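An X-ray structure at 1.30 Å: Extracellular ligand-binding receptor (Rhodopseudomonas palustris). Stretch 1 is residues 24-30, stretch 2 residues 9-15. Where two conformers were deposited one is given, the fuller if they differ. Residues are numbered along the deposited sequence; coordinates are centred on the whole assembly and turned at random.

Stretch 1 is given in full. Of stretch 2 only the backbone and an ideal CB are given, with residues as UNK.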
# COMPACT_ATOMS: atom_id res chain seq x y z
N ASN A 24 6.64 5.25 -8.94
CA ASN A 24 5.42 5.91 -8.48
C ASN A 24 5.61 6.80 -7.26
O ASN A 24 4.90 7.77 -7.11
CB ASN A 24 4.31 4.91 -8.23
CG ASN A 24 3.37 4.73 -9.41
OD1 ASN A 24 2.32 5.37 -9.50
ND2 ASN A 24 3.77 3.91 -10.38
N TYR A 25 6.58 6.49 -6.37
CA TYR A 25 6.86 7.46 -5.28
C TYR A 25 7.33 8.78 -5.91
O TYR A 25 6.86 9.86 -5.51
CB TYR A 25 7.99 6.98 -4.37
CG TYR A 25 7.68 5.82 -3.46
CD1 TYR A 25 6.38 5.48 -3.06
CD2 TYR A 25 8.77 5.07 -2.94
CE1 TYR A 25 6.19 4.43 -2.16
CE2 TYR A 25 8.56 4.05 -2.04
CZ TYR A 25 7.27 3.70 -1.69
OH TYR A 25 7.03 2.68 -0.78
N LYS A 26 8.25 8.73 -6.87
CA LYS A 26 8.73 9.92 -7.56
C LYS A 26 7.60 10.61 -8.31
O LYS A 26 7.51 11.86 -8.28
CB LYS A 26 9.84 9.52 -8.55
CG LYS A 26 10.51 10.73 -9.18
CD LYS A 26 11.66 10.29 -10.07
CE LYS A 26 12.88 9.90 -9.24
NZ LYS A 26 14.09 9.65 -10.05
N MSE A 27 6.73 9.83 -8.97
CA MSE A 27 5.58 10.45 -9.66
C MSE A 27 4.67 11.20 -8.70
O MSE A 27 4.21 12.31 -8.98
CB MSE A 27 4.77 9.36 -10.38
CG MSE A 27 5.52 8.77 -11.54
SE MSE A 27 4.82 7.08 -12.15
CE MSE A 27 3.07 7.37 -12.16
N GLY A 28 4.37 10.60 -7.56
CA GLY A 28 3.45 11.21 -6.57
C GLY A 28 4.09 12.45 -5.94
O GLY A 28 3.40 13.48 -5.78
N ILE A 29 5.37 12.37 -5.60
CA ILE A 29 6.08 13.56 -5.08
C ILE A 29 6.16 14.65 -6.15
O ILE A 29 5.89 15.84 -5.85
CB ILE A 29 7.46 13.15 -4.58
CG1 ILE A 29 7.27 12.33 -3.26
CG2 ILE A 29 8.35 14.38 -4.37
CD1 ILE A 29 8.50 11.50 -2.89
N ASP A 30 6.41 14.27 -7.41
CA ASP A 30 6.47 15.27 -8.48
C ASP A 30 5.12 15.93 -8.65
O ASP A 30 5.04 17.13 -8.95
CB ASP A 30 6.90 14.63 -9.81
CG ASP A 30 8.37 14.29 -9.87
OD1 ASP A 30 9.14 14.75 -9.01
OD2 ASP A 30 8.78 13.58 -10.85
N UNK A 9 15.06 11.89 2.30
CA UNK A 9 15.59 10.67 1.64
C UNK A 9 14.48 9.67 1.42
O UNK A 9 13.81 9.26 2.36
CB UNK A 9 16.70 10.03 2.47
N UNK A 10 14.25 9.31 0.15
CA UNK A 10 13.18 8.40 -0.22
C UNK A 10 13.80 7.08 -0.62
O UNK A 10 14.60 7.02 -1.58
CB UNK A 10 12.32 8.97 -1.35
N UNK A 11 13.44 6.02 0.09
CA UNK A 11 13.94 4.68 -0.26
C UNK A 11 12.77 3.95 -0.92
O UNK A 11 11.67 3.88 -0.37
CB UNK A 11 14.46 3.92 0.96
N UNK A 12 12.99 3.41 -2.11
CA UNK A 12 11.91 2.67 -2.80
C UNK A 12 12.47 1.76 -3.82
O UNK A 12 13.69 1.77 -4.05
CB UNK A 12 10.91 3.62 -3.46
N UNK A 13 11.61 0.96 -4.43
CA UNK A 13 12.06 0.01 -5.44
C UNK A 13 12.17 0.75 -6.76
O UNK A 13 11.22 0.85 -7.53
CB UNK A 13 11.11 -1.18 -5.55
N UNK A 14 13.35 1.34 -7.00
CA UNK A 14 13.55 2.23 -8.15
C UNK A 14 13.96 1.50 -9.41
O UNK A 14 13.91 2.06 -10.50
CB UNK A 14 14.61 3.28 -7.82
N UNK A 15 14.45 0.27 -9.27
CA UNK A 15 14.88 -0.58 -10.39
C UNK A 15 14.42 -1.99 -10.07
O UNK A 15 13.98 -2.26 -8.95
CB UNK A 15 16.39 -0.52 -10.61

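Stretch 1 is one stretch of helix, held by backbone hydrogen bonds such as Ile-29 N to Tyr-25 O (2.9 Å), and it presents Tyr-25 and Ile-29, one turn apart, to the strand at 9-12. The strand runs roughly antiparallel to it, with 9.8 Å between the axes at closest approach, so side chains must fill the gap.

Position 9 lies out of reach of the helix, and its extended backbone angles (-99/120) would admit almost any residue. Stretch 1 does not decide the choice; the deposited residue is Gly-9.

Position 10 points its CA-to-CB bond toward the helix, and its ideal CB stands 4.8 Å from Ile-29 CD1. What lies ahead is apolar: the methyl end of Ile-29 and the ring of Tyr-25. A valine, isoleucine or leucine would suit, and the beta angles (-108/120) favour a beta-branched residue. It is Val-10, with chi1 in the t well. Its two methyl groups reach separate neighbours, CG1 lying 4.0 Å from Tyr-25 CD2 and CG2 3.9 Å from Ile-29 CD1.

Position 11 points away, as alternation along a strand requires, and the helix places little constraint on its side chain. Any residue at home in a strand would do; it is Ile-11. Its backbone does make contact, with O 3.5 Å from Tyr-25 CE2, but no hydrogen bond is formed.

Position 12 turns toward the helix again, at the closest CA approach of the two stretches, 7.4 Å from the CA of Tyr-25. An ideal CB here would lie 2.6 Å from Tyr-25 CD2, a clash, so with the ring where it is there is no room for a side chain. Gly-12 fits: its CA meets the edge of the ring, near the ring plane, 3.7 Å from Tyr-25 CE2.

Position 13 has left the strand, and its CB points sideways with nothing of the helix within 5.5 Å. Small or polar residues are among many possibilities. Thr-13 hydrogen-bonds through OG1 elsewhere in the structure.

Position 14 also starts sideways, too far for a short side chain to reach the helix. A long, flexible one could bend back to the aliphatic part of Lys-26; methionine or a long polar residue is plausible. The deposited residue is selenomethionine, Met-14, whose three chi angles are all m and whose end comes nearer, CE lying 4.1 Å from Lys-26 CE.

Position 15 is out of reach and unconstrained by stretch 1; Ser-15 uses OG in a hydrogen bond elsewhere.

Stretch 2 (9-15) GVIGTMS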
# COMPACT_ATOMS: atom_id res chain seq x y z
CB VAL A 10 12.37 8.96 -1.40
CG1 VAL A 10 11.25 8.00 -1.76
CG2 VAL A 10 11.78 10.35 -1.08
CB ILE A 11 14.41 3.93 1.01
CG1 ILE A 11 15.63 4.65 1.64
CG2 ILE A 11 14.72 2.44 0.66
CD1 ILE A 11 15.94 4.17 3.04
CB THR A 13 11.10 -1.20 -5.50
OG1 THR A 13 9.75 -0.71 -5.61
CG2 THR A 13 11.21 -2.04 -4.25
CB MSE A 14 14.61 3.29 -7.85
CG MSE A 14 14.38 4.10 -6.56
SE MSE A 14 12.61 4.89 -6.27
CE MSE A 14 12.65 6.10 -7.64
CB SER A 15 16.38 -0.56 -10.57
OG SER A 15 17.03 -1.29 -9.51
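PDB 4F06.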